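Local coordinates for RagA protein (Porphyromonas gingivalis, PDB 6SLN) that probably takes up nutrients, as other TonB-dependent receptors do, through a plugged beta-barrel in the bacterial outer membrane, at residues Val115-Asp120 against Ala140-Glu145; Ala121-Val126 against Asp862-Val867; Glu181-Leu186 against Gly202-Gln207; Tyr195-Ala200 against Asn641-Asn646. All coordinates share one frame; numbering follows the deposited sequence.

Contact 1: residues Val115-Asp120 against Ala140-Glu145; sequences VANIMD and AVASVE
Apolar packing round Ala-142 carries the contact between Val-115-Asp-120 and Ala-140-Glu-145. It starts with Met-119. Its CB lies 3.8 Å from Ala-142 CB. Its CG lies 4.0 Å from Val-144 CG2, and the two side chains cross at about a right angle. Met-119 bends at chi2 and chi3, so its end leads away from the partner segment. Val-144 turns CG2 to Met-119 because its CG1 is anti to the backbone N (chi1 -177°). Tyr-160 of the plug sheet touches both side chains.

Both segments belong to the plug domain. Ser-143-Glu-145 is part of the short strand that pairs with strand 129-132. Asn-117 to Asp-120 turn into the start of a 3-10 segment, 119-120, which runs on along the chain. That turn is tied by Asp-120 N to Asn-117 O at 3.3 Å.

Asn-117 lies against the backbone of Ala-140 to Ala-142, with CG anti to the backbone N. Its CB rests 3.3 Å from Ala-140 O. Asp-120 sends its carboxylate away from this contact, to a salt bridge with Arg-959 of the barrel.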
loop_
_atom_site.group_PDB
_atom_site.type_symbol
_atom_site.label_atom_id
_atom_site.label_comp_id
_atom_site.label_asym_id
_atom_site.label_seq_id
_atom_site.Cartn_x
_atom_site.Cartn_y
_atom_site.Cartn_z
ATOM N N VAL A 115 23.952 -4.662 -22.460
ATOM C CA VAL A 115 23.547 -4.048 -21.202
ATOM C C VAL A 115 22.337 -3.151 -21.439
ATOM O O VAL A 115 22.122 -2.639 -22.544
ATOM C CB VAL A 115 24.683 -3.250 -20.533
ATOM C CG1 VAL A 115 25.628 -4.188 -19.783
ATOM C CG2 VAL A 115 25.419 -2.409 -21.557
ATOM N N ALA A 116 21.533 -2.971 -20.384
ATOM C CA ALA A 116 20.380 -2.084 -20.460
ATOM C C ALA A 116 20.778 -0.622 -20.437
ATOM O O ALA A 116 19.985 0.231 -20.846
ATOM C CB ALA A 116 19.426 -2.347 -19.302
ATOM N N ASN A 117 21.984 -0.321 -19.961
ATOM C CA ASN A 117 22.444 1.048 -19.735
ATOM C C ASN A 117 22.972 1.590 -21.059
ATOM O O ASN A 117 24.145 1.437 -21.393
ATOM C CB ASN A 117 23.484 1.052 -18.620
ATOM C CG ASN A 117 24.204 2.367 -18.492
ATOM O OD1 ASN A 117 25.384 2.396 -18.171
ATOM N ND2 ASN A 117 23.499 3.465 -18.732
ATOM N N ILE A 118 22.083 2.241 -21.818
ATOM C CA ILE A 118 22.366 2.665 -23.192
ATOM C C ILE A 118 23.452 3.734 -23.252
ATOM O O ILE A 118 24.243 3.761 -24.204
ATOM C CB ILE A 118 21.070 3.160 -23.864
ATOM C CG1 ILE A 118 21.348 3.726 -25.260
ATOM C CG2 ILE A 118 20.415 4.211 -23.011
ATOM C CD1 ILE A 118 21.640 2.664 -26.316
ATOM N N MET A 119 23.517 4.631 -22.261
ATOM C CA MET A 119 24.498 5.716 -22.324
ATOM C C MET A 119 25.922 5.175 -22.325
ATOM O O MET A 119 26.830 5.797 -22.905
ATOM C CB MET A 119 24.287 6.690 -21.160
ATOM C CG MET A 119 23.124 7.683 -21.381
ATOM S SD MET A 119 23.315 8.597 -22.929
ATOM C CE MET A 119 22.089 7.854 -23.983
ATOM N N ASP A 120 26.120 4.004 -21.707
ATOM C CA ASP A 120 27.417 3.350 -21.716
ATOM C C ASP A 120 27.949 3.172 -23.133
ATOM O O ASP A 120 29.167 3.236 -23.354
ATOM C CB ASP A 120 27.313 2.000 -21.006
ATOM C CG ASP A 120 28.646 1.308 -20.889
ATOM O OD1 ASP A 120 29.408 1.642 -19.951
ATOM O OD2 ASP A 120 28.927 0.441 -21.743
ATOM N N ALA A 140 22.379 -0.367 -13.198
ATOM C CA ALA A 140 23.122 0.867 -13.011
ATOM C C ALA A 140 22.948 1.776 -14.222
ATOM O O ALA A 140 22.964 1.321 -15.375
ATOM C CB ALA A 140 24.603 0.584 -12.772
ATOM N N VAL A 141 22.783 3.069 -13.945
ATOM C CA VAL A 141 22.625 4.104 -14.960
ATOM C C VAL A 141 23.923 4.907 -15.062
ATOM O O VAL A 141 24.507 5.281 -14.039
ATOM C CB VAL A 141 21.441 5.014 -14.613
ATOM C CG1 VAL A 141 20.992 5.712 -15.816
ATOM C CG2 VAL A 141 20.324 4.191 -14.044
ATOM N N ALA A 142 24.378 5.161 -16.289
ATOM C CA ALA A 142 25.601 5.934 -16.494
ATOM C C ALA A 142 25.403 7.395 -16.118
ATOM O O ALA A 142 24.306 7.948 -16.236
ATOM C CB ALA A 142 26.057 5.871 -17.949
ATOM N N SER A 143 26.488 8.025 -15.677
ATOM C CA SER A 143 26.503 9.470 -15.506
ATOM C C SER A 143 27.026 10.121 -16.784
ATOM O O SER A 143 27.920 9.587 -17.445
ATOM C CB SER A 143 27.355 9.865 -14.300
ATOM O OG SER A 143 28.726 9.572 -14.499
ATOM N N VAL A 144 26.437 11.253 -17.152
ATOM C CA VAL A 144 26.866 12.008 -18.325
ATOM C C VAL A 144 27.098 13.460 -17.933
ATOM O O VAL A 144 26.284 14.057 -17.219
ATOM C CB VAL A 144 25.843 11.929 -19.473
ATOM C CG1 VAL A 144 26.387 12.665 -20.668
ATOM C CG2 VAL A 144 25.521 10.469 -19.830
ATOM N N GLU A 145 28.212 14.024 -18.404
ATOM C CA GLU A 145 28.529 15.447 -18.256
ATOM C C GLU A 145 29.056 15.967 -19.589
ATOM O O GLU A 145 30.048 15.444 -20.110
ATOM C CB GLU A 145 29.568 15.692 -17.147
ATOM C CG GLU A 145 29.129 15.332 -15.720
ATOM C CD GLU A 145 30.229 15.551 -14.691
ATOM O OE1 GLU A 145 31.401 15.654 -15.099
ATOM O OE2 GLU A 145 29.940 15.614 -13.475
#

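Contact 2: residues Ala121-Val126 against Asp862-Val867; sequences ALQGQV and DFAYIV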
loop_
_atom_site.group_PDB
_atom_site.type_symbol
_atom_site.label_atom_id
_atom_site.label_comp_id
_atom_site.label_asym_id
_atom_site.label_seq_id
_atom_site.Cartn_x
_atom_site.Cartn_y
_atom_site.Cartn_z
ATOM N N ALA A 121 27.055 2.977 -24.106
ATOM C CA ALA A 121 27.462 2.775 -25.493
ATOM C C ALA A 121 27.968 4.049 -26.161
ATOM O O ALA A 121 28.447 3.976 -27.297
ATOM C CB ALA A 121 26.293 2.201 -26.301
ATOM N N LEU A 122 27.858 5.207 -25.502
ATOM C CA LEU A 122 28.358 6.458 -26.048
ATOM C C LEU A 122 29.639 6.917 -25.376
ATOM O O LEU A 122 30.207 7.928 -25.784
ATOM C CB LEU A 122 27.267 7.540 -25.988
ATOM C CG LEU A 122 26.281 7.186 -27.105
ATOM C CD1 LEU A 122 24.987 6.591 -26.567
ATOM C CD2 LEU A 122 26.028 8.338 -28.105
ATOM N N GLN A 123 30.109 6.191 -24.368
ATOM C CA GLN A 123 31.436 6.443 -23.832
ATOM C C GLN A 123 32.467 6.365 -24.940
ATOM O O GLN A 123 32.586 5.338 -25.615
ATOM C CB GLN A 123 31.764 5.442 -22.741
ATOM C CG GLN A 123 32.832 5.931 -21.826
ATOM C CD GLN A 123 33.331 4.855 -20.904
ATOM O OE1 GLN A 123 33.598 3.735 -21.336
ATOM N NE2 GLN A 123 33.453 5.180 -19.621
ATOM N N GLY A 124 33.186 7.464 -25.148
ATOM C CA GLY A 124 34.190 7.546 -26.184
ATOM C C GLY A 124 33.692 7.900 -27.566
ATOM O O GLY A 124 34.505 7.940 -28.496
ATOM N N GLN A 125 32.398 8.186 -27.739
ATOM C CA GLN A 125 31.823 8.357 -29.069
ATOM C C GLN A 125 31.565 9.811 -29.452
ATOM O O GLN A 125 31.495 10.124 -30.650
ATOM C CB GLN A 125 30.510 7.567 -29.177
ATOM C CG GLN A 125 30.670 6.058 -29.027
ATOM C CD GLN A 125 31.605 5.474 -30.062
ATOM O OE1 GLN A 125 31.428 5.681 -31.261
ATOM N NE2 GLN A 125 32.612 4.740 -29.602
ATOM N N VAL A 126 31.420 10.711 -28.485
ATOM C CA VAL A 126 31.108 12.101 -28.787
ATOM C C VAL A 126 32.075 13.019 -28.047
ATOM O O VAL A 126 32.179 12.960 -26.817
ATOM C CB VAL A 126 29.655 12.440 -28.423
ATOM C CG1 VAL A 126 29.372 13.903 -28.716
ATOM C CG2 VAL A 126 28.698 11.553 -29.192
ATOM N N ASP A 862 35.494 -0.329 -30.898
ATOM C CA ASP A 862 35.165 0.963 -30.316
ATOM C C ASP A 862 35.976 1.102 -29.032
ATOM O O ASP A 862 35.783 0.335 -28.081
ATOM C CB ASP A 862 33.660 1.080 -30.071
ATOM C CG ASP A 862 32.878 1.309 -31.353
ATOM O OD1 ASP A 862 32.618 0.328 -32.076
ATOM O OD2 ASP A 862 32.523 2.468 -31.645
ATOM N N PHE A 863 36.904 2.053 -29.023
ATOM C CA PHE A 863 37.683 2.389 -27.843
ATOM C C PHE A 863 37.219 3.708 -27.243
ATOM O O PHE A 863 36.650 4.569 -27.921
ATOM C CB PHE A 863 39.165 2.534 -28.156
ATOM C CG PHE A 863 39.821 1.296 -28.620
ATOM C CD1 PHE A 863 39.679 0.875 -29.925
ATOM C CD2 PHE A 863 40.646 0.591 -27.771
ATOM C CE1 PHE A 863 40.320 -0.241 -30.362
ATOM C CE2 PHE A 863 41.284 -0.529 -28.197
ATOM C CZ PHE A 863 41.120 -0.951 -29.497
ATOM N N ALA A 864 37.547 3.871 -25.966
ATOM C CA ALA A 864 37.205 5.043 -25.182
ATOM C C ALA A 864 38.220 5.163 -24.053
ATOM O O ALA A 864 38.744 4.156 -23.563
ATOM C CB ALA A 864 35.780 4.935 -24.623
ATOM N N TYR A 865 38.496 6.395 -23.635
ATOM C CA TYR A 865 39.436 6.566 -22.537
ATOM C C TYR A 865 39.047 7.741 -21.644
ATOM O O TYR A 865 38.320 8.662 -22.039
ATOM C CB TYR A 865 40.870 6.735 -23.047
ATOM C CG TYR A 865 41.046 7.801 -24.093
ATOM C CD1 TYR A 865 40.871 7.513 -25.438
ATOM C CD2 TYR A 865 41.421 9.088 -23.740
ATOM C CE1 TYR A 865 41.044 8.484 -26.403
ATOM C CE2 TYR A 865 41.598 10.069 -24.699
ATOM C CZ TYR A 865 41.411 9.760 -26.024
ATOM O OH TYR A 865 41.574 10.736 -26.967
ATOM N N ILE A 866 39.543 7.669 -20.412
ATOM C CA ILE A 866 39.340 8.671 -19.380
ATOM C C ILE A 866 40.708 8.892 -18.744
ATOM O O ILE A 866 41.193 8.036 -18.000
ATOM C CB ILE A 866 38.303 8.224 -18.339
ATOM C CG1 ILE A 866 36.939 8.040 -18.998
ATOM C CG2 ILE A 866 38.209 9.205 -17.189
ATOM C CD1 ILE A 866 36.258 9.337 -19.364
ATOM N N VAL A 867 41.335 10.023 -19.052
ATOM C CA VAL A 867 42.691 10.343 -18.614
ATOM C C VAL A 867 42.635 11.475 -17.597
ATOM O O VAL A 867 41.870 12.430 -17.759
ATOM C CB VAL A 867 43.583 10.735 -19.808
ATOM C CG1 VAL A 867 44.991 11.063 -19.340
ATOM C CG2 VAL A 867 43.594 9.618 -20.844
#
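Ala-864 sits at the centre of this contact. Its CB points from the strand 862-867 at the bend of Gln-123 and Gly-124. It lies 3.4 Å from Gly-124 CA and 3.4 Å from Gln-123 O. The CA atoms of Gly-124 and Ala-864 come within 4.0 Å. Gly-124 has no side chain, and this allows the close approach. A CB there would run into Ala-864 CB and Phe-863 O. Leu-122 to Gln-125 form a type II beta turn, closed by a backbone hydrogen bond from Gln-125 N to Leu-122 O at 2.9 Å. Gly-124 holds its third position, which has positive phi (here 84°) and is usually glycine.

Two glutamines flank the glycine. Gln-123 has CG anti to the backbone N and is extended beyond it. Its OE1 passes 4.1 Å from Ala-864 CB. The amide is held by Lys-930 at OE1 and by Val-131 O at NE2. Gln-125 instead bends at chi2 (-59°), which brings its amide over to Asp-862. The two side chains cross at about a right angle, with the amide and carboxylate planes 55° apart. Asp-862 OD2 faces the whole amide end, and Gln-125 NE2 is the nearer atom at 3.1 Å. The main partner of that carboxylate is Ser-849 OG on the adjoining barrel strand.

Asp-862 and Ala-864 face the plug turn; Phe-863 and Tyr-865 face the other way, and Phe-863 stacks on Phe-848. This is the plug-to-wall packing of a TonB-dependent receptor, whose plug domain fills the barrel.

Contact 3: residues Glu181-Leu186 against Gly202-Gln207; sequences ESMSVL and GVVFIQ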
loop_
_atom_site.group_PDB
_atom_site.type_symbol
_atom_site.label_atom_id
_atom_site.label_comp_id
_atom_site.label_asym_id
_atom_site.label_seq_id
_atom_site.Cartn_x
_atom_site.Cartn_y
_atom_site.Cartn_z
ATOM N N GLU A 181 17.005 5.514 -34.210
ATOM C CA GLU A 181 17.632 5.811 -35.493
ATOM C C GLU A 181 18.958 6.520 -35.294
ATOM O O GLU A 181 19.979 6.139 -35.877
ATOM C CB GLU A 181 16.707 6.677 -36.346
ATOM C CG GLU A 181 17.209 6.924 -37.750
ATOM C CD GLU A 181 17.562 5.635 -38.459
ATOM O OE1 GLU A 181 18.735 5.213 -38.369
ATOM O OE2 GLU A 181 16.665 5.039 -39.099
ATOM N N SER A 182 18.953 7.563 -34.481
ATOM C CA SER A 182 20.146 8.349 -34.255
ATOM C C SER A 182 20.076 8.916 -32.851
ATOM O O SER A 182 19.062 8.801 -32.154
ATOM C CB SER A 182 20.287 9.464 -35.295
ATOM O OG SER A 182 19.021 10.006 -35.635
ATOM N N MET A 183 21.188 9.503 -32.434
ATOM C CA MET A 183 21.258 10.244 -31.186
ATOM C C MET A 183 22.121 11.465 -31.441
ATOM O O MET A 183 23.265 11.343 -31.897
ATOM C CB MET A 183 21.821 9.389 -30.053
ATOM C CG MET A 183 22.099 10.178 -28.805
ATOM S SD MET A 183 22.667 9.114 -27.475
ATOM C CE MET A 183 21.408 7.838 -27.469
ATOM N N SER A 184 21.544 12.637 -31.213
ATOM C CA SER A 184 22.237 13.905 -31.380
ATOM C C SER A 184 22.592 14.465 -30.010
ATOM O O SER A 184 21.751 14.494 -29.105
ATOM C CB SER A 184 21.381 14.907 -32.155
ATOM O OG SER A 184 20.968 14.385 -33.405
ATOM N N VAL A 185 23.840 14.882 -29.844
ATOM C CA VAL A 185 24.269 15.511 -28.605
ATOM C C VAL A 185 24.487 16.984 -28.900
ATOM O O VAL A 185 25.289 17.337 -29.773
ATOM C CB VAL A 185 25.525 14.842 -28.024
ATOM C CG1 VAL A 185 25.919 15.500 -26.697
ATOM C CG2 VAL A 185 25.251 13.363 -27.808
ATOM N N LEU A 186 23.742 17.836 -28.196
ATOM C CA LEU A 186 23.805 19.281 -28.373
ATOM C C LEU A 186 24.625 19.897 -27.242
ATOM O O LEU A 186 24.266 19.770 -26.064
ATOM C CB LEU A 186 22.404 19.882 -28.409
ATOM C CG LEU A 186 21.335 19.120 -29.174
ATOM C CD1 LEU A 186 20.080 19.913 -29.114
ATOM C CD2 LEU A 186 21.747 18.905 -30.610
ATOM N N GLY A 202 23.517 20.422 -21.574
ATOM C CA GLY A 202 23.467 19.781 -22.864
ATOM C C GLY A 202 22.158 19.049 -23.054
ATOM O O GLY A 202 21.353 18.875 -22.134
ATOM N N VAL A 203 21.932 18.615 -24.280
ATOM C CA VAL A 203 20.694 17.925 -24.598
ATOM C C VAL A 203 21.032 16.676 -25.396
ATOM O O VAL A 203 21.765 16.747 -26.386
ATOM C CB VAL A 203 19.717 18.837 -25.366
ATOM C CG1 VAL A 203 18.596 18.010 -25.957
ATOM C CG2 VAL A 203 19.156 19.908 -24.436
ATOM N N VAL A 204 20.529 15.536 -24.947
ATOM C CA VAL A 204 20.701 14.264 -25.637
ATOM C C VAL A 204 19.371 13.955 -26.299
ATOM O O VAL A 204 18.388 13.636 -25.621
ATOM C CB VAL A 204 21.123 13.134 -24.683
ATOM C CG1 VAL A 204 21.589 11.915 -25.462
ATOM C CG2 VAL A 204 22.211 13.611 -23.726
ATOM N N PHE A 205 19.327 14.074 -27.616
ATOM C CA PHE A 205 18.114 13.820 -28.376
ATOM C C PHE A 205 18.196 12.439 -29.018
ATOM O O PHE A 205 19.072 12.189 -29.854
ATOM C CB PHE A 205 17.915 14.895 -29.439
ATOM C CG PHE A 205 16.525 14.952 -29.979
ATOM C CD1 PHE A 205 16.137 14.120 -31.016
ATOM C CD2 PHE A 205 15.601 15.832 -29.447
ATOM C CE1 PHE A 205 14.856 14.172 -31.516
ATOM C CE2 PHE A 205 14.321 15.890 -29.949
ATOM C CZ PHE A 205 13.947 15.059 -30.984
ATOM N N ILE A 206 17.291 11.552 -28.623
ATOM C CA ILE A 206 17.176 10.221 -29.211
ATOM C C ILE A 206 15.999 10.233 -30.178
ATOM O O ILE A 206 14.873 10.558 -29.789
ATOM C CB ILE A 206 16.986 9.141 -28.134
ATOM C CG1 ILE A 206 18.166 9.142 -27.156
ATOM C CG2 ILE A 206 16.807 7.773 -28.779
ATOM C CD1 ILE A 206 17.992 8.203 -25.978
ATOM N N GLN A 207 16.239 9.884 -31.438
ATOM C CA GLN A 207 15.162 9.813 -32.415
ATOM C C GLN A 207 14.963 8.372 -32.853
ATOM O O GLN A 207 15.873 7.760 -33.424
ATOM C CB GLN A 207 15.432 10.697 -33.628
ATOM C CG GLN A 207 14.203 10.820 -34.486
ATOM C CD GLN A 207 14.442 11.642 -35.719
ATOM O OE1 GLN A 207 15.543 12.157 -35.929
ATOM N NE2 GLN A 207 13.411 11.772 -36.553
#
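Strands 181-186 and 203-207 pair antiparallel in the plug sheet, at 167° and 4.7 Å between their axes. The tight part is Met-183 with Val-204 and Ile-206; Val-185 lies on the same face. Met-183 has CG anti to the backbone N and bends only at chi3 (-51°). Its SD lies 3.6 Å from Val-204 CG1. Its CE lies 3.5 Å from Ile-206 CG1, and these two side chains run side by side. Met-129 of the plug also packs on this face.

On the other face, Leu-186 CD1 meets Val-203 CB at 3.9 Å. Further along, that face loosens. The ring of Phe-205 leads away from its partner strand. Ser-182 OG and Gln-207 OE1 stay 4.1 Å apart, and Gln-207 is partly exposed. Exposed Glu-181 turns its carboxylate end away.

At this looser end Gln-207 O takes two N-H groups, from Glu-181 N at 2.6 Å and from Ser-182 N at 3.3 Å. This is a classic beta bulge. Further along the bonds straighten, as in Leu-186 N to Val-203 O (2.9 Å, 173°). The pair satisfies the backbone of Ser-182, Ser-184, Leu-186 and their partners. Flanking strands take Met-183, Val-185 and Val-204, leaving apolar side chains to fill the face of Met-183.

Contact 4: residues Tyr195-Ala200 against Asn641-Asn646; sequences YGARAA and NSEIGN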
loop_
_atom_site.group_PDB
_atom_site.type_symbol
_atom_site.label_atom_id
_atom_site.label_comp_id
_atom_site.label_asym_id
_atom_site.label_seq_id
_atom_site.Cartn_x
_atom_site.Cartn_y
_atom_site.Cartn_z
ATOM N N TYR A 195 15.083 24.051 -25.603
ATOM C CA TYR A 195 14.889 23.212 -24.422
ATOM C C TYR A 195 15.144 24.041 -23.164
ATOM O O TYR A 195 15.780 25.101 -23.216
ATOM C CB TYR A 195 15.804 21.971 -24.489
ATOM C CG TYR A 195 15.764 21.366 -25.872
ATOM C CD1 TYR A 195 14.699 20.580 -26.268
ATOM C CD2 TYR A 195 16.745 21.649 -26.809
ATOM C CE1 TYR A 195 14.629 20.046 -27.545
ATOM C CE2 TYR A 195 16.679 21.135 -28.095
ATOM C CZ TYR A 195 15.615 20.330 -28.458
ATOM O OH TYR A 195 15.537 19.806 -29.731
ATOM N N GLY A 196 14.623 23.584 -22.025
ATOM C CA GLY A 196 14.784 24.441 -20.867
ATOM C C GLY A 196 14.569 23.945 -19.450
ATOM O O GLY A 196 14.263 24.753 -18.569
ATOM N N ALA A 197 14.716 22.662 -19.172
ATOM C CA ALA A 197 14.762 22.380 -17.742
ATOM C C ALA A 197 16.184 22.543 -17.242
ATOM O O ALA A 197 16.416 23.042 -16.128
ATOM C CB ALA A 197 14.229 20.974 -17.435
ATOM N N ARG A 198 17.127 22.174 -18.108
ATOM C CA ARG A 198 18.545 22.189 -17.810
ATOM C C ARG A 198 19.344 22.037 -19.101
ATOM O O ARG A 198 20.268 21.223 -19.174
ATOM C CB ARG A 198 18.880 21.096 -16.794
ATOM C CG ARG A 198 18.292 19.734 -17.092
ATOM C CD ARG A 198 19.113 18.668 -16.407
ATOM N NE ARG A 198 18.943 17.333 -16.973
ATOM C CZ ARG A 198 17.932 16.518 -16.682
ATOM N NH1 ARG A 198 16.984 16.917 -15.842
ATOM N NH2 ARG A 198 17.860 15.309 -17.237
ATOM N N ALA A 199 18.999 22.822 -20.128
ATOM C CA ALA A 199 19.845 22.931 -21.315
ATOM C C ALA A 199 21.283 23.248 -20.960
ATOM O O ALA A 199 22.192 22.927 -21.731
ATOM C CB ALA A 199 19.336 24.022 -22.258
ATOM N N ALA A 200 21.504 23.885 -19.814
ATOM C CA ALA A 200 22.845 24.195 -19.359
ATOM C C ALA A 200 23.744 22.969 -19.318
ATOM O O ALA A 200 24.973 23.113 -19.351
ATOM C CB ALA A 200 22.765 24.840 -17.979
ATOM N N ASN A 641 19.627 26.187 -15.296
ATOM C CA ASN A 641 19.737 24.884 -14.676
ATOM C C ASN A 641 18.910 24.925 -13.405
ATOM O O ASN A 641 19.035 25.865 -12.613
ATOM C CB ASN A 641 21.199 24.513 -14.367
ATOM C CG ASN A 641 21.329 23.085 -13.800
ATOM O OD1 ASN A 641 20.359 22.330 -13.761
ATOM N ND2 ASN A 641 22.512 22.731 -13.348
ATOM N N SER A 642 18.056 23.913 -13.220
ATOM C CA SER A 642 17.183 23.878 -12.052
ATOM C C SER A 642 17.004 22.460 -11.536
ATOM O O SER A 642 16.077 22.203 -10.751
ATOM C CB SER A 642 15.817 24.461 -12.360
ATOM O OG SER A 642 15.369 23.965 -13.604
ATOM N N GLU A 643 17.859 21.536 -11.966
ATOM C CA GLU A 643 17.776 20.157 -11.510
ATOM C C GLU A 643 18.181 20.110 -10.045
ATOM O O GLU A 643 19.304 19.759 -9.685
ATOM C CB GLU A 643 18.653 19.241 -12.348
ATOM C CG GLU A 643 17.940 18.610 -13.504
ATOM C CD GLU A 643 16.499 18.286 -13.213
ATOM O OE1 GLU A 643 16.225 17.633 -12.172
ATOM O OE2 GLU A 643 15.645 18.692 -14.040
ATOM N N ILE A 644 17.240 20.453 -9.179
ATOM C CA ILE A 644 17.389 20.249 -7.751
ATOM C C ILE A 644 16.111 19.604 -7.225
ATOM O O ILE A 644 15.202 19.277 -7.986
ATOM C CB ILE A 644 17.679 21.561 -7.014
ATOM C CG1 ILE A 644 16.485 22.502 -7.212
ATOM C CG2 ILE A 644 18.972 22.171 -7.540
ATOM C CD1 ILE A 644 16.583 23.792 -6.413
ATOM N N GLY A 645 16.052 19.430 -5.909
ATOM C CA GLY A 645 14.847 18.934 -5.275
ATOM C C GLY A 645 13.631 19.781 -5.610
ATOM O O GLY A 645 13.711 20.849 -6.217
ATOM N N ASN A 646 12.468 19.275 -5.199
ATOM C CA ASN A 646 11.196 19.875 -5.573
ATOM C C ASN A 646 10.721 20.968 -4.622
ATOM O O ASN A 646 9.878 21.785 -5.010
ATOM C CB ASN A 646 10.112 18.791 -5.663
ATOM C CG ASN A 646 10.397 17.778 -6.742
ATOM O OD1 ASN A 646 10.728 18.149 -7.873
ATOM N ND2 ASN A 646 10.249 16.480 -6.408
#
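Arg-198 has chi1 at 47°, with CG between the backbone N and the carbonyl carbon. From there its chain is extended to NE and reaches across Glu-643. Glu-643 bends back at chi2 (-35°). The two side chains cross obliquely. Arg-198 NH1 forms a salt bridge to Glu-643 OE2 at 2.9 Å. OE2 comes at the edge of the guanidinium, in its plane, while the carboxylate plane stands 89° to it. Arg-198 NH2 also hydrogen-bonds to Pro-158 O.

Ser-642 has its OG in the same crowded position. This aims OG at Ala-197 O, 2.9 Å away, and the hydrogen bond lies in the carbonyl plane. Ser-642 N gives the same oxygen a weak bond. OG is also hydrogen-bonded to Tyr-569 OH. Asn-641 OD1 accepts from Glu-643 N at 3.2 Å, which makes an Asx turn. The donor sits above the amide plane. The same OD1 of Asn-641 lies 3.6 Å from Arg-198 CB. Asn-641 ND2 hydrogen-bonds to Glu-678 OE2 and to Ser-155 O. Ala-200 CB touches Asn-641 CB at 4.0 Å.

The contact joins the plug to the barrel. Tyr-195-Ala-200 lies in the plug loop between strands 180-186 and 203-208, beside strand 159-162. Asn-641-Asn-646 leaves the end of barrel strand 627-641, next to strand 561-580.

How the contacts relate
From the N terminus, 115-120 and 121-126 follow each other directly. Contact 1 closes a short loop within the plug, at 140-145. Contact 2 runs from 121-126 to barrel strand 862-867, so it crosses contact 1 and spans most of the chain. Contacts 3 and 4 both fall within that span. They cross each other, because 195-200 lies in the loop closed by contact 3 and its partner 641-646 lies in the barrel. Contact 3 touches the other three: Met-183 meets Met-119 of contact 1 and Leu-122 of contact 2, and Tyr-195 of contact 4 rests on Leu-186 and Val-203. Contacts 1 and 3 shape the plug; contacts 2 and 4, centres about 26 Å apart, tie it to the barrel.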